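Local coordinates for probable transcriptional regulator (Pseudomonas aeruginosa, PDB 2NNN), which probably binds DNA as a transcriptional regulator of the MarR family, working as a dimer with winged-helix domains, at residues Q55-L58 with G59-A63; Q129-L132 with R133-A137; E105-A108 with G109-A112. All coordinates share one frame; numbering follows the deposited sequence.

Contact 1: Q55-L58 with G59-A63; sequences QNQL and GRLTA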
loop_
_atom_site.group_PDB
_atom_site.type_symbol
_atom_site.label_atom_id
_atom_site.label_comp_id
_atom_site.label_asym_id
_atom_site.label_seq_id
_atom_site.Cartn_x
_atom_site.Cartn_y
_atom_site.Cartn_z
ATOM N N GLN A 55 14.172 -6.733 17.709
ATOM C CA GLN A 55 13.588 -6.884 16.357
ATOM C C GLN A 55 12.103 -6.506 16.274
ATOM O O GLN A 55 11.682 -5.823 15.347
ATOM C CB GLN A 55 13.787 -8.308 15.834
ATOM C CG GLN A 55 13.494 -8.494 14.346
ATOM C CD GLN A 55 13.835 -9.897 13.867
ATOM O OE1 GLN A 55 13.061 -10.834 14.045
ATOM N NE2 GLN A 55 15.004 -10.045 13.264
ATOM N N ASN A 56 11.328 -6.948 17.255
ATOM C CA ASN A 56 9.888 -6.687 17.302
ATOM C C ASN A 56 9.573 -5.225 17.620
ATOM O O ASN A 56 8.563 -4.670 17.145
ATOM C CB ASN A 56 9.220 -7.619 18.317
ATOM C CG ASN A 56 9.107 -9.060 17.810
ATOM O OD1 ASN A 56 9.599 -9.415 16.715
ATOM N ND2 ASN A 56 8.439 -9.896 18.599
ATOM N N GLN A 57 10.445 -4.613 18.422
ATOM C CA GLN A 57 10.369 -3.184 18.680
ATOM C C GLN A 57 10.715 -2.390 17.430
ATOM O O GLN A 57 10.082 -1.376 17.151
ATOM C CB GLN A 57 11.304 -2.795 19.822
ATOM C CG GLN A 57 11.230 -1.322 20.192
ATOM C CD GLN A 57 11.715 -1.069 21.598
ATOM O OE1 GLN A 57 11.024 -1.390 22.569
ATOM N NE2 GLN A 57 12.901 -0.489 21.721
ATOM N N LEU A 58 11.727 -2.842 16.694
ATOM C CA LEU A 58 12.069 -2.244 15.416
ATOM C C LEU A 58 10.827 -2.298 14.503
ATOM O O LEU A 58 10.523 -1.350 13.790
ATOM C CB LEU A 58 13.273 -2.957 14.779
ATOM C CG LEU A 58 13.663 -2.528 13.348
ATOM C CD1 LEU A 58 13.952 -1.027 13.225
ATOM C CD2 LEU A 58 14.815 -3.348 12.750
ATOM N N GLY A 59 10.109 -3.415 14.587
ATOM C CA GLY A 59 8.892 -3.629 13.845
ATOM C C GLY A 59 7.847 -2.608 14.201
ATOM O O GLY A 59 7.243 -2.014 13.314
ATOM N N ARG A 60 7.661 -2.390 15.499
ATOM C CA ARG A 60 6.642 -1.477 16.014
ATOM C C ARG A 60 6.952 0.014 15.801
ATOM O O ARG A 60 6.102 0.867 16.070
ATOM C CB ARG A 60 6.367 -1.764 17.498
ATOM C CG ARG A 60 5.795 -3.164 17.766
ATOM C CD ARG A 60 5.839 -3.537 19.246
ATOM N NE ARG A 60 4.608 -3.118 19.913
ATOM C CZ ARG A 60 4.503 -2.030 20.669
ATOM N NH1 ARG A 60 5.575 -1.269 20.863
ATOM N NH2 ARG A 60 3.343 -1.709 21.242
ATOM N N LEU A 61 8.165 0.327 15.337
ATOM C CA LEU A 61 8.553 1.706 15.041
ATOM C C LEU A 61 8.530 1.964 13.544
ATOM O O LEU A 61 8.696 3.112 13.108
ATOM C CB LEU A 61 9.943 2.021 15.587
ATOM C CG LEU A 61 10.135 2.132 17.109
ATOM C CD1 LEU A 61 11.579 1.769 17.511
ATOM C CD2 LEU A 61 9.769 3.528 17.594
ATOM N N THR A 62 8.329 0.901 12.763
ATOM C CA THR A 62 8.269 1.008 11.293
ATOM C C THR A 62 6.983 0.402 10.713
ATOM O O THR A 62 6.963 0.024 9.544
ATOM C CB THR A 62 9.462 0.330 10.619
ATOM O OG1 THR A 62 9.510 -1.041 11.025
ATOM C CG2 THR A 62 10.755 1.003 11.001
ATOM N N ALA A 63 5.933 0.337 11.543
ATOM C CA ALA A 63 4.626 -0.252 11.225
ATOM C C ALA A 63 4.724 -1.655 10.614
ATOM O O ALA A 63 4.074 -1.968 9.623
ATOM C CB ALA A 63 3.811 0.688 10.347
#
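Gln55 O and Asn56 O accept the backbone N-H groups of Gly59 and Arg60 in two successive helical bonds, Gly59 N to Gln55 O and Arg60 N to Asn56 O both 3.0 Å, and Leu58 O takes Leu61 N, three residues on, at 3.3 Å. Leu58 O has a second donor in the hydroxyl of Thr62, OG1 lying 3.0 Å from it. The two donors reach this oxygen from opposite faces of its carbonyl plane: the amide stands well above the plane, 70° out of it, while the hydroxyl is tilted by a modest 27°. Thr62 turns its OG1 back to the helix by placing it between its own N and carbonyl carbon (chi1 57°), which leaves the methyl CG2 beside the same oxygen. On the outer side the contacts are lighter. Gln57 and Leu61, one turn apart, run side by side in the same direction, with Gln57 CG 4.1 Å from Leu61 CD1. Arg60 lays the root of its chain over the previous turn, CG 3.2 Å from Asn56 O, and then leads its guanidinium outward. Leu58 faces the interior instead, packing on Ile69 of helix 66-78 and on Arg46 and Leu47 of helix 38-50. Beyond the helix Thr62 O and Ala63 O accept bonds from Arg18 and Gln22 of the second subunit. A short helix, a turn and then helix 66-78 make up the helix-turn-helix of the MarR winged-helix fold, in which the second helix is expected to read DNA; this contact forms the first helix and the start of the turn.

Contact 2: Q129-L132 with R133-A137; sequences QETL and RGLLA
Leu132 and Leu136, one turn apart, mark the tightly packed side of this helical segment: Leu136 N binds Leu132 O at 2.8 Å, and Leu136 CB lies 3.2 Å from the same oxygen. The remaining turns are equally regular, Leu135 N reaching Thr131 O at 3.0 Å, almost straight, with an N-H...O angle of 174°, and Arg133 N reaching Gln129 O at 2.9 Å. Leu135 rises beside Thr131, both pointing the same way, and its CD2 touches the threonine methyl CG2 at 3.9 Å. Thr131 OG1 sits beside its own backbone N (chi1 -56°) and makes a weak bond to Gln127 O in the preceding turn; this leaves CG2 anti to that N, next to Leu135. The other flank is looser. Gln129 and Arg133 run alongside each other, but Arg133 NH2 stays 4.0 Å from both CB and OE1 of Gln129, and the amide and guanidinium planes are turned 58° apart. Their polar ends have partners of their own: Gln129 NE2 bonds to Leu124 O, and Arg133 NH1 to Asp11 O of the second subunit. Glu130 extends into solvent; its O takes Gly134 N at 3.1 Å, and the glycine adds no side chain on this side. Helix 126-137 packs on the far part of helix 100-121, where Leu132 and Arg133 lean on Leu121 and Arg133 also meets Asn117. Across the dimer interface Thr131 meets Leu135, Leu132 meets Leu139, and Arg133 and Leu136 meet Ile16, all three of these partners on the second subunit.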
loop_
_atom_site.group_PDB
_atom_site.type_symbol
_atom_site.label_atom_id
_atom_site.label_comp_id
_atom_site.label_asym_id
_atom_site.label_seq_id
_atom_site.Cartn_x
_atom_site.Cartn_y
_atom_site.Cartn_z
ATOM N N GLN A 129 2.373 20.417 -0.378
ATOM C CA GLN A 129 3.082 19.285 0.209
ATOM C C GLN A 129 2.920 19.265 1.718
ATOM O O GLN A 129 2.635 18.216 2.298
ATOM C CB GLN A 129 4.567 19.324 -0.183
ATOM C CG GLN A 129 4.780 19.167 -1.683
ATOM C CD GLN A 129 6.229 19.006 -2.092
ATOM O OE1 GLN A 129 7.108 18.804 -1.262
ATOM N NE2 GLN A 129 6.480 19.078 -3.391
ATOM N N GLU A 130 3.077 20.434 2.334
ATOM C CA GLU A 130 2.910 20.623 3.779
ATOM C C GLU A 130 1.471 20.336 4.254
ATOM O O GLU A 130 1.262 19.659 5.269
ATOM C CB GLU A 130 3.353 22.044 4.167
ATOM C CG GLU A 130 3.712 22.236 5.647
ATOM C CD GLU A 130 2.535 22.692 6.521
ATOM O OE1 GLU A 130 1.560 23.283 5.985
ATOM O OE2 GLU A 130 2.588 22.472 7.759
ATOM N N THR A 131 0.489 20.853 3.517
ATOM C CA THR A 131 -0.917 20.574 3.781
ATOM C C THR A 131 -1.189 19.074 3.682
ATOM O O THR A 131 -1.827 18.497 4.554
ATOM C CB THR A 131 -1.833 21.302 2.776
ATOM O OG1 THR A 131 -1.554 22.704 2.806
ATOM C CG2 THR A 131 -3.306 21.063 3.099
ATOM N N LEU A 132 -0.700 18.450 2.616
ATOM C CA LEU A 132 -0.933 17.026 2.390
ATOM C C LEU A 132 -0.300 16.168 3.481
ATOM O O LEU A 132 -0.954 15.300 4.028
ATOM C CB LEU A 132 -0.439 16.585 1.004
ATOM C CG LEU A 132 -0.499 15.073 0.776
ATOM C CD1 LEU A 132 -1.901 14.600 0.366
ATOM C CD2 LEU A 132 0.532 14.665 -0.236
ATOM N N ARG A 133 0.964 16.427 3.796
ATOM C CA ARG A 133 1.665 15.686 4.843
ATOM C C ARG A 133 0.911 15.756 6.183
ATOM O O ARG A 133 0.794 14.739 6.877
ATOM C CB ARG A 133 3.104 16.205 4.995
ATOM C CG ARG A 133 4.151 15.128 5.330
ATOM C CD ARG A 133 5.594 15.683 5.397
ATOM N NE ARG A 133 5.865 16.689 4.362
ATOM C CZ ARG A 133 6.714 16.532 3.346
ATOM N NH1 ARG A 133 7.415 15.405 3.201
ATOM N NH2 ARG A 133 6.871 17.517 2.472
ATOM N N GLY A 134 0.395 16.946 6.520
ATOM C CA GLY A 134 -0.383 17.171 7.741
ATOM C C GLY A 134 -1.713 16.432 7.775
ATOM O O GLY A 134 -2.036 15.753 8.754
ATOM N N LEU A 135 -2.486 16.578 6.701
ATOM C CA LEU A 135 -3.740 15.847 6.513
ATOM C C LEU A 135 -3.531 14.324 6.510
ATOM O O LEU A 135 -4.253 13.591 7.180
ATOM C CB LEU A 135 -4.417 16.311 5.217
ATOM C CG LEU A 135 -5.464 17.439 5.221
ATOM C CD1 LEU A 135 -5.219 18.528 6.273
ATOM C CD2 LEU A 135 -5.608 18.046 3.830
ATOM N N LEU A 136 -2.529 13.858 5.772
ATOM C CA LEU A 136 -2.227 12.431 5.664
ATOM C C LEU A 136 -1.637 11.841 6.965
ATOM O O LEU A 136 -1.848 10.665 7.268
ATOM C CB LEU A 136 -1.304 12.187 4.459
ATOM C CG LEU A 136 -1.329 10.868 3.671
ATOM C CD1 LEU A 136 -2.723 10.503 3.133
ATOM C CD2 LEU A 136 -0.314 10.892 2.538
ATOM N N ALA A 137 -0.923 12.652 7.745
ATOM C CA ALA A 137 -0.395 12.210 9.050
ATOM C C ALA A 137 -1.509 11.804 10.007
ATOM O O ALA A 137 -1.334 10.916 10.859
ATOM C CB ALA A 137 0.452 13.301 9.680
#

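Contact 3: E105-A108 with G109-A112; sequences ELEA and GLAA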
loop_
_atom_site.group_PDB
_atom_site.type_symbol
_atom_site.label_atom_id
_atom_site.label_comp_id
_atom_site.label_asym_id
_atom_site.label_seq_id
_atom_site.Cartn_x
_atom_site.Cartn_y
_atom_site.Cartn_z
ATOM N N GLU A 105 25.832 1.836 3.638
ATOM C CA GLU A 105 24.673 1.684 2.740
ATOM C C GLU A 105 23.654 2.799 2.952
ATOM O O GLU A 105 23.158 3.390 1.996
ATOM C CB GLU A 105 23.995 0.358 3.032
ATOM C CG GLU A 105 22.799 0.043 2.177
ATOM C CD GLU A 105 23.159 -0.778 0.958
ATOM O OE1 GLU A 105 24.360 -0.949 0.668
ATOM O OE2 GLU A 105 22.230 -1.255 0.286
ATOM N N LEU A 106 23.343 3.058 4.220
ATOM C CA LEU A 106 22.460 4.148 4.621
ATOM C C LEU A 106 22.948 5.485 4.068
ATOM O O LEU A 106 22.212 6.159 3.355
ATOM C CB LEU A 106 22.330 4.190 6.156
ATOM C CG LEU A 106 21.388 5.201 6.826
ATOM C CD1 LEU A 106 19.974 5.126 6.208
ATOM C CD2 LEU A 106 21.332 4.990 8.366
ATOM N N GLU A 107 24.196 5.854 4.376
ATOM C CA GLU A 107 24.792 7.109 3.876
ATOM C C GLU A 107 24.832 7.203 2.347
ATOM O O GLU A 107 24.610 8.271 1.781
ATOM C CB GLU A 107 26.200 7.329 4.451
ATOM C CG GLU A 107 26.306 7.126 5.974
ATOM C CD GLU A 107 25.254 7.892 6.779
ATOM O OE1 GLU A 107 25.033 9.107 6.520
ATOM O OE2 GLU A 107 24.651 7.275 7.688
ATOM N N ALA A 108 25.125 6.082 1.692
ATOM C CA ALA A 108 25.217 6.016 0.229
ATOM C C ALA A 108 23.830 6.111 -0.407
ATOM O O ALA A 108 23.711 6.472 -1.572
ATOM C CB ALA A 108 25.925 4.741 -0.212
ATOM N N GLY A 109 22.788 5.807 0.383
ATOM C CA GLY A 109 21.410 5.831 -0.082
ATOM C C GLY A 109 20.640 7.113 0.179
ATOM O O GLY A 109 19.581 7.304 -0.396
ATOM N N LEU A 110 21.161 7.994 1.031
ATOM C CA LEU A 110 20.429 9.203 1.437
ATOM C C LEU A 110 20.001 10.092 0.260
ATOM O O LEU A 110 18.830 10.440 0.155
ATOM C CB LEU A 110 21.201 10.044 2.487
ATOM C CG LEU A 110 21.468 9.551 3.925
ATOM C CD1 LEU A 110 22.064 10.678 4.742
ATOM C CD2 LEU A 110 20.226 9.014 4.646
ATOM N N ALA A 111 20.939 10.476 -0.599
ATOM C CA ALA A 111 20.623 11.349 -1.750
ATOM C C ALA A 111 19.449 10.827 -2.595
ATOM O O ALA A 111 18.522 11.558 -2.900
ATOM C CB ALA A 111 21.863 11.544 -2.633
ATOM N N ALA A 112 19.522 9.560 -2.980
ATOM C CA ALA A 112 18.467 8.896 -3.746
ATOM C C ALA A 112 17.117 8.827 -2.984
ATOM O O ALA A 112 16.068 9.138 -3.550
ATOM C CB ALA A 112 18.933 7.498 -4.175
HETATM O O HOH W 1 23.883 10.023 -0.387
HETATM O O HOH W 2 22.040 7.654 -3.090
#
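Leu106 and Leu110 meet one turn apart in the middle of helix 100-121, the long helix that in the MarR fold leads from the winged-helix DNA-binding region toward the dimerisation helices. Apolar contact comes first: the two side chains meet at a slant, Leu106 CD1 lying 4.2 Å from Leu110 CD2. In Leu106 a chi1 of -176° sets CG beside the carbonyl carbon, from where CD1 meets Leu110. The same side chain packs on Trp41, Leu44 and Val45 of helix 38-50. Leu110 also lies over the preceding backbone, with CG 3.5 Å from Leu106 O. A mixed contact follows on the exposed flank, where Glu107 bends at chi2 and runs beside Leu110, its OE1 3.8 Å from the methyl CD1; the other carboxylate oxygen makes a long, weak ion pair with Arg103. Direct backbone bonding is irregular. Gly109 N gives its bond to Leu106 O at 3.0 Å, standing 66° out of that carbonyl plane, and makes a weak one to Glu105 O with a strongly bent N-H...O angle of 122°. Water-mediated bonding takes over at the kink: the N-H groups of Ala111 and Ala112 have no direct bond to the preceding turn, and each is reached through a water wedged into the helix. The Ala108 O to Ala112 N bridge is the less certain, since its water lies unusually near Ala108 O. In the other bridge, one water donates to Glu107 O at 2.9 Å and accepts from Ala111 N at 3.0 Å.

In the fold
From the N terminus, contact 1 comes first, contact 3 second and contact 2 last. Each lies in one unbroken stretch of chain, so none closes a long loop, and none nests within or crosses another. Contact 1 belongs to the helix-turn-helix, with helices 38-50 and 66-78 against it. The chain then forms the two-stranded wing, 82-87 and 93-98, and enters helix 100-121, whose kinked middle is contact 3, packed on helix 38-50. That helix ends against helix 126-137, the site of contact 2. Centres lie about 21 to 25 Å apart and no two contacts touch. Contacts 1 and 2 both meet the second subunit.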